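Local coordinates for protein Rv1364c/MT1410 (Mycobacterium tuberculosis, PDB 3KE6) that probably acts in regulating a sigma factor, joining a manganese-binding PP2C-type phosphatase (RsbU) domain to an RsbW-like serine kinase domain of the anti-sigma factor kind, at residues R275-R278 and A279-E283; A296-V299 and H300-E304. One frame throughout, in Å; residues are numbered along the deposited sequence.

Contact 1: residues R275-R278 and A279-E283; sequences RTVR and AQLRE. With SO4 (sulfate ion), chain C.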
loop_
_atom_site.group_PDB
_atom_site.type_symbol
_atom_site.label_atom_id
_atom_site.label_comp_id
_atom_site.label_asym_id
_atom_site.label_seq_id
_atom_site.Cartn_x
_atom_site.Cartn_y
_atom_site.Cartn_z
ATOM N N ARG A 275 21.692 21.339 -4.131
ATOM C CA ARG A 275 22.010 20.373 -5.160
ATOM C C ARG A 275 22.462 19.113 -4.464
ATOM O O ARG A 275 22.119 18.009 -4.870
ATOM C CB ARG A 275 23.086 20.929 -6.111
ATOM C CG ARG A 275 23.525 19.954 -7.205
ATOM C CD ARG A 275 24.625 20.512 -8.052
ATOM N NE ARG A 275 25.758 20.901 -7.228
ATOM C CZ ARG A 275 26.850 21.543 -7.664
ATOM N NH1 ARG A 275 27.814 21.840 -6.805
ATOM N NH2 ARG A 275 27.000 21.873 -8.942
ATOM N N THR A 276 23.202 19.278 -3.382
ATOM C CA THR A 276 23.652 18.127 -2.588
ATOM C C THR A 276 22.489 17.397 -1.951
ATOM O O THR A 276 22.320 16.205 -2.140
ATOM C CB THR A 276 24.698 18.548 -1.562
ATOM O OG1 THR A 276 25.871 18.960 -2.262
ATOM C CG2 THR A 276 25.091 17.408 -0.718
ATOM N N VAL A 277 21.640 18.134 -1.254
ATOM C CA VAL A 277 20.442 17.541 -0.656
ATOM C C VAL A 277 19.524 16.844 -1.679
ATOM O O VAL A 277 19.230 15.660 -1.521
ATOM C CB VAL A 277 19.688 18.581 0.111
ATOM C CG1 VAL A 277 18.355 18.032 0.619
ATOM C CG2 VAL A 277 20.616 19.102 1.235
ATOM N N ARG A 278 19.109 17.541 -2.732
ATOM C CA ARG A 278 18.347 16.909 -3.827
ATOM C C ARG A 278 18.975 15.575 -4.257
ATOM O O ARG A 278 18.274 14.574 -4.348
ATOM C CB ARG A 278 18.247 17.828 -5.058
ATOM C CG ARG A 278 17.264 18.983 -4.909
ATOM C CD ARG A 278 16.904 19.664 -6.256
ATOM N NE ARG A 278 18.089 20.003 -7.012
ATOM C CZ ARG A 278 18.698 21.188 -6.984
ATOM N NH1 ARG A 278 19.785 21.384 -7.713
ATOM N NH2 ARG A 278 18.241 22.177 -6.238
ATOM N N ALA A 279 20.272 15.535 -4.552
ATOM C CA ALA A 279 20.826 14.251 -5.053
ATOM C C ALA A 279 20.518 13.137 -4.052
ATOM O O ALA A 279 19.916 12.120 -4.390
ATOM C CB ALA A 279 22.290 14.330 -5.328
ATOM N N GLN A 280 20.886 13.364 -2.797
ATOM C CA GLN A 280 20.720 12.362 -1.760
ATOM C C GLN A 280 19.285 12.047 -1.466
ATOM O O GLN A 280 18.932 10.904 -1.260
ATOM C CB GLN A 280 21.393 12.824 -0.503
ATOM C CG GLN A 280 22.872 12.736 -0.574
ATOM C CD GLN A 280 23.495 12.941 0.780
ATOM O OE1 GLN A 280 23.123 12.262 1.751
ATOM N NE2 GLN A 280 24.445 13.876 0.870
ATOM N N LEU A 281 18.446 13.062 -1.441
ATOM C CA LEU A 281 17.013 12.837 -1.279
ATOM C C LEU A 281 16.398 11.949 -2.379
ATOM O O LEU A 281 15.529 11.099 -2.106
ATOM C CB LEU A 281 16.299 14.175 -1.224
ATOM C CG LEU A 281 14.964 14.290 -0.493
ATOM C CD1 LEU A 281 14.963 13.509 0.819
ATOM C CD2 LEU A 281 14.736 15.806 -0.258
ATOM N N ARG A 282 16.849 12.133 -3.615
ATOM C CA ARG A 282 16.464 11.252 -4.695
ATOM C C ARG A 282 16.949 9.817 -4.477
ATOM O O ARG A 282 16.153 8.889 -4.601
ATOM C CB ARG A 282 16.954 11.774 -6.053
ATOM C CG ARG A 282 15.935 12.616 -6.736
ATOM C CD ARG A 282 16.178 12.888 -8.202
ATOM N NE ARG A 282 15.485 14.139 -8.435
ATOM C CZ ARG A 282 14.195 14.276 -8.737
ATOM N NH1 ARG A 282 13.684 15.487 -8.885
ATOM N NH2 ARG A 282 13.411 13.246 -8.913
ATOM N N GLU A 283 18.227 9.612 -4.158
ATOM C CA GLU A 283 18.670 8.258 -3.873
ATOM C C GLU A 283 17.718 7.639 -2.865
ATOM O O GLU A 283 17.125 6.595 -3.099
ATOM C CB GLU A 283 20.062 8.221 -3.244
ATOM C CG GLU A 283 21.196 8.554 -4.149
ATOM C CD GLU A 283 22.565 8.144 -3.567
ATOM O OE1 GLU A 283 22.598 7.295 -2.635
ATOM O OE2 GLU A 283 23.607 8.642 -4.074
HETATM S S SO4 C . 16.915 17.460 -9.722
HETATM O O1 SO4 C . 17.032 16.095 -9.321
HETATM O O2 SO4 C . 17.944 18.235 -9.070
HETATM O O3 SO4 C . 17.090 17.524 -11.149
HETATM O O4 SO4 C . 15.643 18.019 -9.355
#
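R278 and R282, one helical turn apart on helix 273-288, hold a sulfate ion between them, probably taken up from the crystallisation liquor. Followed outward, R278 CB stays 4.0 Å from sulfate O2. CG lies beside the backbone N (chi1 -75°) and packs on V299 of helix 292-312, and CD then comes within 3.3 Å of sulfate O2. A bend at chi3 (-50°) brings NE to 2.7 Å from the same oxygen, a hydrogen bond bent at 138°, with O2 at the edge of the guanidinium and near its plane. CZ and NH1 stand farther from O2; R275 CA lies against one face of the group, toward the rim, and NH2 continues to a hydrogen bond with S303 OG. R282 is extended from CG to NE and gives two bonds to other oxygens: NE to sulfate O1 at 2.6 Å and NH1 to sulfate O4 at 3.2 Å. The anion thus accepts three N-H groups and would offset both positive charges. The backbone bond from R282 N to R278 O, 2.9 Å, marks the one-turn separation of the pair. V277 and L281 pack on I302 of helix 292-312, and T276, V277, Q280 and L281 reach strand 263-267.

Contact 2: residues A296-V299 and H300-E304; sequences ADIV and HAISE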
loop_
_atom_site.group_PDB
_atom_site.type_symbol
_atom_site.label_atom_id
_atom_site.label_comp_id
_atom_site.label_asym_id
_atom_site.label_seq_id
_atom_site.Cartn_x
_atom_site.Cartn_y
_atom_site.Cartn_z
ATOM N N ALA A 296 8.814 14.164 -6.749
ATOM C CA ALA A 296 8.915 15.523 -7.279
ATOM C C ALA A 296 8.440 16.549 -6.225
ATOM O O ALA A 296 9.106 17.577 -5.977
ATOM C CB ALA A 296 8.118 15.650 -8.563
ATOM N N ASP A 297 7.307 16.256 -5.599
ATOM C CA ASP A 297 6.793 17.102 -4.540
ATOM C C ASP A 297 7.814 17.298 -3.425
ATOM O O ASP A 297 8.181 18.423 -3.095
ATOM C CB ASP A 297 5.520 16.512 -3.949
ATOM C CG ASP A 297 4.359 16.683 -4.834
ATOM O OD1 ASP A 297 4.343 17.662 -5.607
ATOM O OD2 ASP A 297 3.447 15.837 -4.777
ATOM N N ILE A 298 8.254 16.198 -2.843
ATOM C CA ILE A 298 9.057 16.259 -1.643
ATOM C C ILE A 298 10.420 16.910 -1.962
ATOM O O ILE A 298 10.904 17.778 -1.202
ATOM C CB ILE A 298 9.258 14.870 -1.073
ATOM C CG1 ILE A 298 7.937 14.310 -0.520
ATOM C CG2 ILE A 298 10.289 14.896 -0.024
ATOM C CD1 ILE A 298 7.965 12.762 -0.189
ATOM N N VAL A 299 11.025 16.539 -3.097
ATOM C CA VAL A 299 12.298 17.157 -3.459
ATOM C C VAL A 299 12.139 18.644 -3.686
ATOM O O VAL A 299 12.996 19.413 -3.332
ATOM C CB VAL A 299 12.946 16.524 -4.706
ATOM C CG1 VAL A 299 14.245 17.328 -5.107
ATOM C CG2 VAL A 299 13.225 15.033 -4.473
ATOM N N HIS A 300 11.042 19.051 -4.304
ATOM C CA HIS A 300 10.768 20.477 -4.517
ATOM C C HIS A 300 10.742 21.206 -3.173
ATOM O O HIS A 300 11.465 22.184 -2.971
ATOM C CB HIS A 300 9.437 20.630 -5.253
ATOM C CG HIS A 300 9.141 22.012 -5.729
ATOM N ND1 HIS A 300 8.214 22.256 -6.717
ATOM C CD2 HIS A 300 9.578 23.226 -5.315
ATOM C CE1 HIS A 300 8.107 23.561 -6.908
ATOM N NE2 HIS A 300 8.929 24.174 -6.074
ATOM N N ALA A 301 9.945 20.696 -2.237
ATOM C CA ALA A 301 9.763 21.379 -0.930
ATOM C C ALA A 301 11.091 21.536 -0.217
ATOM O O ALA A 301 11.481 22.625 0.164
ATOM C CB ALA A 301 8.783 20.626 -0.044
ATOM N N ILE A 302 11.802 20.442 -0.078
ATOM C CA ILE A 302 13.009 20.431 0.733
ATOM C C ILE A 302 14.100 21.237 0.079
ATOM O O ILE A 302 14.817 21.962 0.773
ATOM C CB ILE A 302 13.452 18.985 1.032
ATOM C CG1 ILE A 302 12.354 18.314 1.882
ATOM C CG2 ILE A 302 14.781 18.939 1.735
ATOM C CD1 ILE A 302 12.820 17.094 2.623
ATOM N N SER A 303 14.212 21.140 -1.244
ATOM C CA SER A 303 15.167 21.936 -1.979
ATOM C C SER A 303 14.922 23.418 -1.693
ATOM O O SER A 303 15.849 24.182 -1.476
ATOM C CB SER A 303 15.035 21.640 -3.475
ATOM O OG SER A 303 16.004 22.353 -4.244
ATOM N N GLU A 304 13.661 23.828 -1.653
ATOM C CA GLU A 304 13.362 25.235 -1.440
ATOM C C GLU A 304 13.671 25.655 0.001
ATOM O O GLU A 304 14.164 26.777 0.236
ATOM C CB GLU A 304 11.929 25.582 -1.867
ATOM C CG GLU A 304 11.774 25.832 -3.388
ATOM C CD GLU A 304 12.655 26.975 -3.932
ATOM O OE1 GLU A 304 12.282 28.165 -3.751
ATOM O OE2 GLU A 304 13.708 26.694 -4.570
#
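V299 and S303 are joined by one of four successive i to i+4 backbone bonds in helix 292-312, part of the histidine kinase-like ATPase fold in which helices lie against a beta sheet. The hydrogen bonds differ in geometry. I302 N to I298 O is the straightest, with an N-H...acceptor angle of 172°, and the donor sits almost on the line of the carbonyl bond; S303 N approaches V299 O with a 30° tilt from the carbonyl plane. A296 O, besides receiving H300 N, is hydrogen-bonded to a bound glycerol, so two partners grip this carbonyl.

Apolar contact between side chains runs along the buried side, where I298 CG2 meets I302 CD1 at 4.3 Å. The same side faces the sheet: I298 packs on H383, while A301 and I302 pack on L381.

A third group consists of van der Waals contacts made by aliphatic carbons. I302 CG1 lies beside its backbone N (chi1 -64°), which places it 3.4 Å from I298 O, and S303 CB comes to 3.0 Å from V299 O. The H300 ring has E304 CG at its edge, in the ring plane, while H300 CB rests 3.2 Å from A296 O.

In the fold
Contact 1 comes first along the chain, on helix 273-288, and contact 2 follows on the next helix, 292-312; their centres are 10 Å apart. Both lie inside the one histidine kinase-like ATPase range and on the same side of the chain's centre. The two helices touch directly: R278 CG packs 3.4 Å from V299 CG1. Together they form a paired layer against the part of the sheet made by strands 263-267, 333-340 and 376-391, consistent with an RsbW-like domain. The sheet as a whole continues into strands 36-43 and 249-256 on the phosphatase side, so the two domains are joined through it, while the manganese site of the phosphatase lies apart from both contacts.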